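Local coordinates for protein ribonucleoside-diphosphate reductase (Pseudomonas aeruginosa, PDB 5IM3) that binds dATP and probably reduces ribonucleoside diphosphates to the corresponding deoxyribonucleotides, supplying precursors for DNA synthesis, at residues L165-I168 with I169-C173; D200-T203 with A204-T208; E214-P217 with N218-Y221; H248-A251 with E252-K256; F295-L298 with G299-L303. One frame throughout, in Å; residues are numbered along the deposited sequence.

Contact 1 (L165-I168 with I169-C173); sequences LNTI and ISEAC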
loop_
_atom_site.group_PDB
_atom_site.type_symbol
_atom_site.label_atom_id
_atom_site.label_comp_id
_atom_site.label_asym_id
_atom_site.label_seq_id
_atom_site.Cartn_x
_atom_site.Cartn_y
_atom_site.Cartn_z
ATOM N N LEU A 165 23.948 -21.063 -58.811
ATOM C CA LEU A 165 23.514 -21.175 -57.424
ATOM C C LEU A 165 24.670 -21.573 -56.516
ATOM O O LEU A 165 24.785 -21.071 -55.392
ATOM C CB LEU A 165 22.373 -22.185 -57.315
ATOM C CG LEU A 165 21.889 -22.498 -55.899
ATOM C CD1 LEU A 165 21.437 -21.232 -55.188
ATOM C CD2 LEU A 165 20.768 -23.522 -55.944
ATOM N N ASN A 166 25.535 -22.476 -56.984
ATOM C CA ASN A 166 26.702 -22.857 -56.197
ATOM C C ASN A 166 27.722 -21.729 -56.127
ATOM O O ASN A 166 28.492 -21.651 -55.163
ATOM C CB ASN A 166 27.348 -24.113 -56.785
ATOM C CG ASN A 166 26.539 -25.367 -56.515
ATOM O OD1 ASN A 166 26.770 -26.066 -55.529
ATOM N ND2 ASN A 166 25.584 -25.658 -57.392
ATOM N N THR A 167 27.742 -20.847 -57.129
ATOM C CA THR A 167 28.751 -19.793 -57.161
ATOM C C THR A 167 28.475 -18.722 -56.113
ATOM O O THR A 167 29.394 -18.283 -55.411
ATOM C CB THR A 167 28.814 -19.167 -58.554
ATOM O OG1 THR A 167 29.040 -20.189 -59.532
ATOM C CG2 THR A 167 29.939 -18.140 -58.629
ATOM N N ILE A 168 27.219 -18.282 -55.993
ATOM C CA ILE A 168 26.913 -17.189 -55.075
ATOM C C ILE A 168 27.017 -17.652 -53.627
ATOM O O ILE A 168 27.448 -16.893 -52.751
ATOM C CB ILE A 168 25.525 -16.592 -55.383
ATOM C CG1 ILE A 168 24.429 -17.654 -55.266
ATOM C CG2 ILE A 168 25.513 -15.968 -56.775
ATOM C CD1 ILE A 168 23.025 -17.090 -55.372
ATOM N N ILE A 169 26.632 -18.901 -53.344
ATOM C CA ILE A 169 26.681 -19.365 -51.962
ATOM C C ILE A 169 28.118 -19.645 -51.546
ATOM O O ILE A 169 28.465 -19.514 -50.366
ATOM C CB ILE A 169 25.782 -20.602 -51.759
ATOM C CG1 ILE A 169 26.386 -21.838 -52.424
ATOM C CG2 ILE A 169 24.382 -20.347 -52.293
ATOM C CD1 ILE A 169 27.073 -22.776 -51.447
ATOM N N SER A 170 28.979 -20.021 -52.494
ATOM C CA SER A 170 30.384 -20.240 -52.168
ATOM C C SER A 170 31.098 -18.914 -51.942
ATOM O O SER A 170 31.817 -18.743 -50.951
ATOM C CB SER A 170 31.067 -21.039 -53.277
ATOM O OG SER A 170 32.420 -21.298 -52.948
ATOM N N GLU A 171 30.912 -17.960 -52.856
ATOM C CA GLU A 171 31.455 -16.624 -52.649
ATOM C C GLU A 171 30.871 -15.962 -51.407
ATOM O O GLU A 171 31.473 -15.020 -50.880
ATOM C CB GLU A 171 31.203 -15.759 -53.887
ATOM C CG GLU A 171 31.940 -16.244 -55.139
ATOM C CD GLU A 171 31.732 -15.342 -56.348
ATOM O OE1 GLU A 171 30.840 -14.467 -56.302
ATOM O OE2 GLU A 171 32.469 -15.510 -57.345
ATOM N N ALA A 172 29.719 -16.436 -50.923
ATOM C CA ALA A 172 29.127 -15.888 -49.707
ATOM C C ALA A 172 29.758 -16.483 -48.453
ATOM O O ALA A 172 29.998 -15.763 -47.477
ATOM C CB ALA A 172 27.618 -16.129 -49.703
ATOM N N CYS A 173 30.022 -17.792 -48.453
ATOM C CA CYS A 173 30.692 -18.445 -47.333
ATOM C C CYS A 173 32.197 -18.226 -47.344
ATOM O O CYS A 173 32.894 -18.768 -46.478
ATOM C CB CYS A 173 30.398 -19.948 -47.345
ATOM S SG CYS A 173 28.694 -20.382 -46.928
#
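Thr-167 and Glu-171, one helical turn apart, are joined by a backbone bond running from Glu-171 N to Thr-167 O, 3.0 Å long and nearly straight at 172°. Ser-170 N reaches Asn-166 O at 3.2 Å, whereas the bond from Ala-172 N to Ile-168 O is weak because it is bent to 124°. Ala-172 O accepts from Arg-225 NH1. The polar side chains find their partners elsewhere: Asn-166 ND2 bonds to Met-162 O and Thr-167 OG1 to Gly-163 O, each a turn back. The backbone bonds follow the i to i+4 pattern of helix 162-173, in the second ATP cone. Glu-171 runs alongside Thr-167, with OE2 3.9 Å from the methyl CG2, and its extended chain carries the carboxylate beyond the helix. There OE2 bonds to His-248 ND1 and OE1 weakly to His-247 N. On the apolar side, Ile-168 and Ile-169 cross at about a right angle, CG1 of the former 4.0 Å from CG2 of the latter. Ile-169 holds CG1 between its own backbone N and carbonyl carbon (chi1 72°), which brings that methylene within 3.5 Å of Asn-166 O, while Ile-169 CG2 meets Leu-165 CD1 at 4.2 Å.

Contact 2 (D200-T203 with A204-T208); sequences DVNT and ALVMT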
loop_
_atom_site.group_PDB
_atom_site.type_symbol
_atom_site.label_atom_id
_atom_site.label_comp_id
_atom_site.label_asym_id
_atom_site.label_seq_id
_atom_site.Cartn_x
_atom_site.Cartn_y
_atom_site.Cartn_z
ATOM N N ASP A 200 11.801 -14.450 -55.490
ATOM C CA ASP A 200 11.668 -15.109 -54.198
ATOM C C ASP A 200 12.497 -16.385 -54.091
ATOM O O ASP A 200 12.363 -17.113 -53.102
ATOM C CB ASP A 200 10.193 -15.413 -53.901
ATOM C CG ASP A 200 9.479 -16.068 -55.066
ATOM O OD1 ASP A 200 10.121 -16.839 -55.805
ATOM O OD2 ASP A 200 8.270 -15.807 -55.240
ATOM N N VAL A 201 13.352 -16.673 -55.076
ATOM C CA VAL A 201 14.350 -17.718 -54.880
ATOM C C VAL A 201 15.513 -17.173 -54.061
ATOM O O VAL A 201 16.126 -17.906 -53.278
ATOM C CB VAL A 201 14.832 -18.288 -56.228
ATOM C CG1 VAL A 201 15.842 -17.361 -56.890
ATOM C CG2 VAL A 201 15.430 -19.671 -56.040
ATOM N N ASN A 202 15.832 -15.886 -54.226
ATOM C CA ASN A 202 16.867 -15.265 -53.407
ATOM C C ASN A 202 16.385 -15.070 -51.976
ATOM O O ASN A 202 17.125 -15.340 -51.023
ATOM C CB ASN A 202 17.287 -13.929 -54.020
ATOM C CG ASN A 202 18.379 -13.240 -53.225
ATOM O OD1 ASN A 202 18.101 -12.486 -52.292
ATOM N ND2 ASN A 202 19.629 -13.491 -53.594
ATOM N N THR A 203 15.143 -14.609 -51.806
ATOM C CA THR A 203 14.597 -14.442 -50.464
ATOM C C THR A 203 14.530 -15.776 -49.731
ATOM O O THR A 203 14.693 -15.821 -48.506
ATOM C CB THR A 203 13.208 -13.799 -50.528
ATOM O OG1 THR A 203 12.260 -14.735 -51.054
ATOM C CG2 THR A 203 13.224 -12.545 -51.406
ATOM N N ALA A 204 14.300 -16.870 -50.461
ATOM C CA ALA A 204 14.344 -18.192 -49.846
ATOM C C ALA A 204 15.754 -18.530 -49.374
ATOM O O ALA A 204 15.931 -19.124 -48.304
ATOM C CB ALA A 204 13.839 -19.245 -50.832
ATOM N N LEU A 205 16.768 -18.162 -50.159
ATOM C CA LEU A 205 18.147 -18.331 -49.711
ATOM C C LEU A 205 18.425 -17.495 -48.470
ATOM O O LEU A 205 19.119 -17.942 -47.551
ATOM C CB LEU A 205 19.116 -17.953 -50.832
ATOM C CG LEU A 205 19.812 -19.110 -51.548
ATOM C CD1 LEU A 205 18.809 -19.987 -52.279
ATOM C CD2 LEU A 205 20.857 -18.570 -52.508
ATOM N N VAL A 206 17.892 -16.274 -48.428
ATOM C CA VAL A 206 18.108 -15.409 -47.275
ATOM C C VAL A 206 17.358 -15.943 -46.062
ATOM O O VAL A 206 17.869 -15.910 -44.936
ATOM C CB VAL A 206 17.695 -13.965 -47.614
ATOM C CG1 VAL A 206 17.806 -13.061 -46.391
ATOM C CG2 VAL A 206 18.552 -13.427 -48.751
ATOM N N MET A 207 16.142 -16.452 -46.269
ATOM C CA MET A 207 15.333 -16.926 -45.149
ATOM C C MET A 207 16.047 -18.034 -44.384
ATOM O O MET A 207 16.085 -18.025 -43.148
ATOM C CB MET A 207 13.973 -17.412 -45.652
ATOM C CG MET A 207 12.946 -16.306 -45.847
ATOM S SD MET A 207 12.433 -15.556 -44.291
ATOM C CE MET A 207 11.245 -14.343 -44.867
ATOM N N THR A 208 16.619 -18.999 -45.102
ATOM C CA THR A 208 17.314 -20.112 -44.472
ATOM C C THR A 208 18.792 -19.823 -44.240
ATOM O O THR A 208 19.552 -20.745 -43.931
ATOM C CB THR A 208 17.163 -21.385 -45.311
ATOM O OG1 THR A 208 18.092 -21.366 -46.398
ATOM C CG2 THR A 208 15.745 -21.507 -45.859
#
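Asn-202 brings the flat amide to this contact, and Val-206 CG2 lies 3.7 Å from Asn-202 OD1, out of the amide plane and beyond the oxygen rather than over the face. The same methyl also comes within 3.3 Å of Asn-202 O, so a single branch of the valine touches both the side-chain and the main-chain oxygen of its neighbour one turn earlier. With CG anti to the backbone N (chi1 -179°), the amide is carried to the side of helix 198-210 where helix 219-239 passes. Both ends are held there, OD1 by Thr-230 OG1 and ND2 by Leu-226 O, which fixes the rotation of the group. Beneath these side chains runs a succession of i to i+4 backbone bonds of uneven length. The shortest joins Met-207 N to Thr-203 O at 2.7 Å; Val-206 N meets Asn-202 O at 2.9 Å. Asp-200 O takes two donors, Ala-204 N at 3.3 Å and, weakly, the hydroxyl Thr-203 OG1 at 3.1 Å, a side chain folded back on its own helix. Leu-205 CD1 rests 3.5 Å from Val-201 O. Within the second ATP cone, Leu-205 packs against Leu-165, Ile-168 and Ile-169 of helix 162-173, Thr-188 of helix 181-190 and Leu-226 of helix 219-239.

Contact 3 (E214-P217 with N218-Y221); sequences EREP and NYSY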
loop_
_atom_site.group_PDB
_atom_site.type_symbol
_atom_site.label_atom_id
_atom_site.label_comp_id
_atom_site.label_asym_id
_atom_site.label_seq_id
_atom_site.Cartn_x
_atom_site.Cartn_y
_atom_site.Cartn_z
ATOM N N GLU A 214 21.666 -18.032 -35.218
ATOM C CA GLU A 214 21.476 -18.374 -33.812
ATOM C C GLU A 214 22.564 -19.322 -33.324
ATOM O O GLU A 214 23.049 -19.191 -32.193
ATOM C CB GLU A 214 20.092 -18.992 -33.606
ATOM C CG GLU A 214 19.730 -19.235 -32.148
ATOM C CD GLU A 214 18.308 -19.734 -31.972
ATOM O OE1 GLU A 214 18.128 -20.939 -31.699
ATOM O OE2 GLU A 214 17.369 -18.923 -32.117
ATOM N N ARG A 215 22.962 -20.282 -34.158
ATOM C CA ARG A 215 23.999 -21.235 -33.783
ATOM C C ARG A 215 25.388 -20.817 -34.243
ATOM O O ARG A 215 26.379 -21.363 -33.745
ATOM C CB ARG A 215 23.676 -22.621 -34.355
ATOM C CG ARG A 215 22.363 -23.217 -33.855
ATOM C CD ARG A 215 22.390 -23.542 -32.357
ATOM N NE ARG A 215 23.145 -24.760 -32.046
ATOM C CZ ARG A 215 24.335 -24.795 -31.449
ATOM N NH1 ARG A 215 24.948 -23.677 -31.078
ATOM N NH2 ARG A 215 24.920 -25.963 -31.216
ATOM N N GLU A 216 25.487 -19.867 -35.169
ATOM C CA GLU A 216 26.786 -19.391 -35.631
ATOM C C GLU A 216 26.650 -17.977 -36.186
ATOM O O GLU A 216 26.080 -17.789 -37.270
ATOM C CB GLU A 216 27.360 -20.335 -36.687
ATOM C CG GLU A 216 28.606 -19.806 -37.389
ATOM C CD GLU A 216 29.716 -19.463 -36.418
ATOM O OE1 GLU A 216 29.809 -20.139 -35.375
ATOM O OE2 GLU A 216 30.484 -18.516 -36.693
ATOM N N PRO A 217 27.168 -16.961 -35.490
ATOM C CA PRO A 217 26.914 -15.580 -35.929
ATOM C C PRO A 217 27.456 -15.269 -37.312
ATOM O O PRO A 217 26.887 -14.420 -38.010
ATOM C CB PRO A 217 27.604 -14.739 -34.846
ATOM C CG PRO A 217 28.660 -15.623 -34.295
ATOM C CD PRO A 217 28.082 -17.008 -34.335
ATOM N N ASN A 218 28.530 -15.935 -37.741
ATOM C CA ASN A 218 29.128 -15.623 -39.034
ATOM C C ASN A 218 28.142 -15.778 -40.184
ATOM O O ASN A 218 28.392 -15.246 -41.271
ATOM C CB ASN A 218 30.354 -16.503 -39.278
ATOM C CG ASN A 218 31.567 -16.035 -38.500
ATOM O OD1 ASN A 218 31.767 -14.837 -38.305
ATOM N ND2 ASN A 218 32.383 -16.978 -38.051
ATOM N N TYR A 219 27.029 -16.481 -39.975
ATOM C CA TYR A 219 26.001 -16.546 -41.007
ATOM C C TYR A 219 25.365 -15.191 -41.275
ATOM O O TYR A 219 24.784 -14.997 -42.349
ATOM C CB TYR A 219 24.926 -17.559 -40.620
ATOM C CG TYR A 219 25.357 -18.985 -40.849
ATOM C CD1 TYR A 219 25.432 -19.507 -42.130
ATOM C CD2 TYR A 219 25.699 -19.806 -39.787
ATOM C CE1 TYR A 219 25.833 -20.810 -42.344
ATOM C CE2 TYR A 219 26.099 -21.110 -39.994
ATOM C CZ TYR A 219 26.162 -21.606 -41.276
ATOM O OH TYR A 219 26.560 -22.899 -41.500
ATOM N N SER A 220 25.451 -14.254 -40.328
ATOM C CA SER A 220 24.971 -12.902 -40.592
ATOM C C SER A 220 25.678 -12.304 -41.800
ATOM O O SER A 220 25.039 -11.689 -42.662
ATOM C CB SER A 220 25.170 -12.022 -39.358
ATOM O OG SER A 220 24.831 -10.671 -39.635
ATOM N N TYR A 221 26.999 -12.478 -41.884
ATOM C CA TYR A 221 27.722 -12.039 -43.073
ATOM C C TYR A 221 27.247 -12.797 -44.304
ATOM O O TYR A 221 27.065 -12.208 -45.375
ATOM C CB TYR A 221 29.226 -12.228 -42.880
ATOM C CG TYR A 221 29.797 -11.528 -41.668
ATOM C CD1 TYR A 221 29.958 -10.149 -41.647
ATOM C CD2 TYR A 221 30.188 -12.251 -40.549
ATOM C CE1 TYR A 221 30.485 -9.507 -40.542
ATOM C CE2 TYR A 221 30.715 -11.618 -39.439
ATOM C CZ TYR A 221 30.862 -10.248 -39.441
ATOM O OH TYR A 221 31.387 -9.619 -38.337
#
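Glu-216 and Asn-218 meet where the chain turns into helix 219-239, and backbone hydrogen bonds set the shape. Tyr-219 N donates to Glu-216 O at 3.2 Å, closing a type I beta turn, and Ser-220 N follows with a short bond of 2.7 Å to Pro-217 O. The polar side-chain contribution is a capping bond: Glu-216 OE2 accepts weakly from Asn-218 N at 3.4 Å. Its chain, bent at chi2 (57°), curls the carboxylate back over the turn. Asn-218 ND2 lies only 2.8 Å from the same OE2, but the angle is too poor for a hydrogen bond; the carboxylate and amide planes are 46° apart. This nitrogen makes a weak bond to Ala-177 O. Apolar contact comes from the aliphatic part of Glu-216, which crosses Tyr-219 at about a right angle with CB 3.6 Å from CD2. A polar atom, Glu-216 O, sits at the ring edge, near its plane. The farther ends are tied outside: Glu-216 OE1 forms a salt bridge with Lys-814, and Tyr-219 OH bonds to Asp-180 N. Pro-217 packs on Pro-807 and Val-810 of helix 807-815, and Ser-220 OG bonds to Tyr-297 N at the start of helix 297-307.

Contact 4 (H248-A251 with E252-K256); sequences HEMA and ELYAK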
loop_
_atom_site.group_PDB
_atom_site.type_symbol
_atom_site.label_atom_id
_atom_site.label_comp_id
_atom_site.label_asym_id
_atom_site.label_seq_id
_atom_site.Cartn_x
_atom_site.Cartn_y
_atom_site.Cartn_z
ATOM N N HIS A 248 32.325 -11.453 -57.254
ATOM C CA HIS A 248 33.614 -11.201 -57.892
ATOM C C HIS A 248 33.461 -10.605 -59.285
ATOM O O HIS A 248 34.419 -10.029 -59.811
ATOM C CB HIS A 248 34.433 -12.489 -57.955
ATOM C CG HIS A 248 35.016 -12.892 -56.636
ATOM N ND1 HIS A 248 34.443 -13.855 -55.833
ATOM C CD2 HIS A 248 36.111 -12.451 -55.972
ATOM C CE1 HIS A 248 35.166 -13.996 -54.735
ATOM N NE2 HIS A 248 36.183 -13.156 -54.796
ATOM N N GLU A 249 32.279 -10.731 -59.891
ATOM C CA GLU A 249 31.997 -10.023 -61.132
ATOM C C GLU A 249 31.948 -8.514 -60.928
ATOM O O GLU A 249 32.067 -7.763 -61.903
ATOM C CB GLU A 249 30.675 -10.526 -61.712
ATOM C CG GLU A 249 30.566 -10.424 -63.221
ATOM C CD GLU A 249 29.321 -11.111 -63.753
ATOM O OE1 GLU A 249 28.691 -10.569 -64.686
ATOM O OE2 GLU A 249 28.967 -12.188 -63.227
ATOM N N MET A 250 31.779 -8.052 -59.685
ATOM C CA MET A 250 31.811 -6.625 -59.386
ATOM C C MET A 250 33.202 -6.027 -59.509
ATOM O O MET A 250 33.328 -4.799 -59.538
ATOM C CB MET A 250 31.288 -6.362 -57.973
ATOM C CG MET A 250 29.802 -6.562 -57.811
ATOM S SD MET A 250 28.851 -5.460 -58.874
ATOM C CE MET A 250 28.394 -6.620 -60.154
ATOM N N ALA A 251 34.244 -6.857 -59.570
ATOM C CA ALA A 251 35.596 -6.329 -59.708
ATOM C C ALA A 251 35.728 -5.450 -60.943
ATOM O O ALA A 251 36.535 -4.513 -60.953
ATOM C CB ALA A 251 36.600 -7.482 -59.761
ATOM N N GLU A 252 34.945 -5.731 -61.985
ATOM C CA GLU A 252 34.979 -4.957 -63.215
ATOM C C GLU A 252 33.704 -4.156 -63.456
ATOM O O GLU A 252 33.716 -3.239 -64.286
ATOM C CB GLU A 252 35.236 -5.885 -64.417
ATOM C CG GLU A 252 36.572 -6.636 -64.364
ATOM C CD GLU A 252 36.541 -7.851 -63.449
ATOM O OE1 GLU A 252 35.435 -8.358 -63.161
ATOM O OE2 GLU A 252 37.625 -8.303 -63.020
ATOM N N LEU A 253 32.618 -4.452 -62.747
ATOM C CA LEU A 253 31.345 -3.791 -63.000
ATOM C C LEU A 253 31.118 -2.564 -62.130
ATOM O O LEU A 253 30.334 -1.687 -62.515
ATOM C CB LEU A 253 30.194 -4.778 -62.790
ATOM C CG LEU A 253 30.118 -5.866 -63.863
ATOM C CD1 LEU A 253 29.232 -7.010 -63.417
ATOM C CD2 LEU A 253 29.602 -5.280 -65.163
ATOM N N TYR A 254 31.776 -2.474 -60.975
ATOM C CA TYR A 254 31.624 -1.289 -60.138
ATOM C C TYR A 254 32.134 -0.046 -60.855
ATOM O O TYR A 254 31.565 1.041 -60.707
ATOM C CB TYR A 254 32.361 -1.482 -58.812
ATOM C CG TYR A 254 31.457 -1.734 -57.626
ATOM C CD1 TYR A 254 30.405 -0.872 -57.328
ATOM C CD2 TYR A 254 31.658 -2.831 -56.800
ATOM C CE1 TYR A 254 29.579 -1.102 -56.246
ATOM C CE2 TYR A 254 30.836 -3.067 -55.712
ATOM C CZ TYR A 254 29.800 -2.199 -55.440
ATOM O OH TYR A 254 28.978 -2.427 -54.358
ATOM N N ALA A 255 33.201 -0.191 -61.642
ATOM C CA ALA A 255 33.730 0.944 -62.389
ATOM C C ALA A 255 32.816 1.330 -63.542
ATOM O O ALA A 255 32.723 2.513 -63.888
ATOM C CB ALA A 255 35.131 0.621 -62.907
ATOM N N LYS A 256 32.141 0.354 -64.153
ATOM C CA LYS A 256 31.193 0.669 -65.214
ATOM C C LYS A 256 29.915 1.278 -64.654
ATOM O O LYS A 256 29.292 2.118 -65.312
ATOM C CB LYS A 256 30.870 -0.589 -66.023
ATOM C CG LYS A 256 32.019 -1.066 -66.905
ATOM C CD LYS A 256 31.976 -0.418 -68.284
ATOM C CE LYS A 256 33.344 -0.415 -68.952
ATOM N NZ LYS A 256 34.251 0.601 -68.345
#
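Met-250 O accepts from two backbone donors of the following turn, Tyr-254 N at 3.1 Å and, weakly, Leu-253 N at 3.3 Å. Leu-253 N is itself divided, since it also makes a weak bond to Glu-249 O, 3.5 Å away. The bond to Tyr-254 N is much the straighter (164°), and with it the loosely bonded opening of helix 250-267 settles into i to i+4 pairing. Over the same turn the side chains form a Met-aromatic contact: Met-250 SD stands over one face of the Tyr-254 ring, 4.6 Å from its centroid and 18° off the normal. Met-250 CB touches the ring as well, 3.7 Å from Tyr-254 CD2. The thioether bends at chi2 (-61°) and again at chi3, which takes CE off toward Leu-253; there CE and Leu-253 CD1 are pressed to 3.4 Å, tighter than usual for two carbons. Roughly at right angles to that approach, Glu-249 CG meets Leu-253 CD1 at 3.7 Å, the two chains crossing at a slant. The phenol oxygen of Tyr-254 bonds to Asp-292 OD2 and weakly to Gln-320 N, and its ring touches Pro-319 and Ile-321 of helix 319-330, while Met-250 leans on Arg-232 and Leu-236 of helix 219-239.

Contact 5 (F295-L298 with G299-L303); sequences FTYL and GLQTL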
loop_
_atom_site.group_PDB
_atom_site.type_symbol
_atom_site.label_atom_id
_atom_site.label_comp_id
_atom_site.label_asym_id
_atom_site.label_seq_id
_atom_site.Cartn_x
_atom_site.Cartn_y
_atom_site.Cartn_z
ATOM N N PHE A 295 29.719 -6.585 -44.654
ATOM C CA PHE A 295 28.418 -6.186 -44.137
ATOM C C PHE A 295 27.767 -7.290 -43.316
ATOM O O PHE A 295 27.722 -8.452 -43.736
ATOM C CB PHE A 295 27.487 -5.793 -45.282
ATOM C CG PHE A 295 27.706 -4.401 -45.788
ATOM C CD1 PHE A 295 27.352 -3.309 -45.016
ATOM C CD2 PHE A 295 28.253 -4.183 -47.041
ATOM C CE1 PHE A 295 27.547 -2.025 -45.478
ATOM C CE2 PHE A 295 28.451 -2.902 -47.508
ATOM C CZ PHE A 295 28.099 -1.822 -46.726
ATOM N N THR A 296 27.263 -6.916 -42.146
ATOM C CA THR A 296 26.292 -7.725 -41.435
ATOM C C THR A 296 24.919 -7.557 -42.081
ATOM O O THR A 296 24.666 -6.600 -42.820
ATOM C CB THR A 296 26.223 -7.320 -39.962
ATOM O OG1 THR A 296 25.755 -5.968 -39.860
ATOM C CG2 THR A 296 27.594 -7.425 -39.312
ATOM N N TYR A 297 24.029 -8.508 -41.798
ATOM C CA TYR A 297 22.685 -8.446 -42.363
ATOM C C TYR A 297 21.964 -7.180 -41.919
ATOM O O TYR A 297 21.283 -6.526 -42.720
ATOM C CB TYR A 297 21.897 -9.691 -41.961
ATOM C CG TYR A 297 20.511 -9.767 -42.553
ATOM C CD1 TYR A 297 20.311 -9.644 -43.922
ATOM C CD2 TYR A 297 19.402 -9.984 -41.744
ATOM C CE1 TYR A 297 19.044 -9.720 -44.469
ATOM C CE2 TYR A 297 18.131 -10.064 -42.283
ATOM C CZ TYR A 297 17.959 -9.931 -43.646
ATOM O OH TYR A 297 16.698 -10.010 -44.189
ATOM N N LEU A 298 22.114 -6.806 -40.648
ATOM C CA LEU A 298 21.452 -5.608 -40.149
ATOM C C LEU A 298 22.044 -4.351 -40.770
ATOM O O LEU A 298 21.316 -3.400 -41.076
ATOM C CB LEU A 298 21.555 -5.555 -38.626
ATOM C CG LEU A 298 20.937 -4.325 -37.957
ATOM C CD1 LEU A 298 19.447 -4.242 -38.250
ATOM C CD2 LEU A 298 21.188 -4.349 -36.458
ATOM N N GLY A 299 23.363 -4.326 -40.965
ATOM C CA GLY A 299 23.989 -3.146 -41.539
ATOM C C GLY A 299 23.547 -2.886 -42.967
ATOM O O GLY A 299 23.276 -1.742 -43.344
ATOM N N LEU A 300 23.457 -3.941 -43.776
ATOM C CA LEU A 300 23.049 -3.773 -45.167
ATOM C C LEU A 300 21.571 -3.423 -45.268
ATOM O O LEU A 300 21.189 -2.544 -46.048
ATOM C CB LEU A 300 23.355 -5.044 -45.960
ATOM C CG LEU A 300 23.118 -4.970 -47.473
ATOM C CD1 LEU A 300 24.032 -3.939 -48.103
ATOM C CD2 LEU A 300 23.320 -6.338 -48.132
ATOM N N GLN A 301 20.725 -4.112 -44.496
ATOM C CA GLN A 301 19.317 -3.745 -44.417
ATOM C C GLN A 301 19.150 -2.264 -44.105
ATOM O O GLN A 301 18.329 -1.579 -44.724
ATOM C CB GLN A 301 18.617 -4.589 -43.350
ATOM C CG GLN A 301 18.021 -5.885 -43.870
ATOM C CD GLN A 301 16.651 -5.686 -44.490
ATOM O OE1 GLN A 301 16.530 -5.346 -45.669
ATOM N NE2 GLN A 301 15.607 -5.894 -43.692
ATOM N N THR A 302 19.929 -1.753 -43.148
ATOM C CA THR A 302 19.795 -0.358 -42.741
ATOM C C THR A 302 20.060 0.581 -43.911
ATOM O O THR A 302 19.264 1.486 -44.191
ATOM C CB THR A 302 20.754 -0.055 -41.590
ATOM O OG1 THR A 302 20.434 -0.885 -40.466
ATOM C CG2 THR A 302 20.663 1.412 -41.180
ATOM N N LEU A 303 21.186 0.389 -44.597
ATOM C CA LEU A 303 21.515 1.239 -45.736
ATOM C C LEU A 303 20.483 1.093 -46.845
ATOM O O LEU A 303 19.982 2.089 -47.376
ATOM C CB LEU A 303 22.915 0.899 -46.252
ATOM C CG LEU A 303 24.072 1.244 -45.310
ATOM C CD1 LEU A 303 25.398 0.776 -45.887
ATOM C CD2 LEU A 303 24.115 2.739 -45.022
#
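Tyr-297 and Gln-301 lie side by side and point the same way, with the ring and amide planes only 12° apart. Their touch is a CH-pi contact: Gln-301 CG sits over one face of the ring, offset toward the rim, 4.2 Å from its centroid. The phenylalanine before the helix is oriented differently. Phe-295 points back toward the first turn, and Leu-300 CD1 lies over the centre of its ring, 4.3 Å above the plane. The Leu-303 side chain crosses that of Phe-295 at about a right angle and brings CD1 to 3.6 Å from Phe-295 CE1. Thr-296, between Phe-295 and Tyr-297 in sequence, is the N-cap. Its OG1, held between the residue's own backbone N and carbonyl carbon (chi1 64°), accepts from Gly-299 N at 3.1 Å, and Thr-296 O receives Leu-300 N at the same distance. Two residues on, Leu-298 O is gripped by two donors from opposite faces of its plane, Thr-302 N at 3.0 Å and Thr-302 OG1 at 2.7 Å. In the all-alpha domain, Leu-300 of helix 297-307, with Phe-295 just before it, packs on Pro-319 of helix 319-330, Thr-302 and Leu-303 on Ile-778 of helix 773-779, and Tyr-297 on Arg-210 ending helix 198-210.

Followed from the N terminus, the five contacts come strictly in series: each joins adjoining residues, so none closes a long loop, and none nests within or crosses another. Contacts 1 and 2 lie on two helices of the second ATP cone, 162-173 and 198-210, separated in the chain by helix 181-190; their centres are about 13 Å apart, with Leu-205 of contact 2 touching Leu-165, Ile-168 and Ile-169 of contact 1. Contact 3 begins the next helix of that cone. Contact 4, after it in the chain, is tied back to contact 1 by the hydrogen bond between Glu-171 and His-248. Contact 5 lies in the all-alpha domain yet touches contacts 2 and 3, joining that domain to the ATP cone.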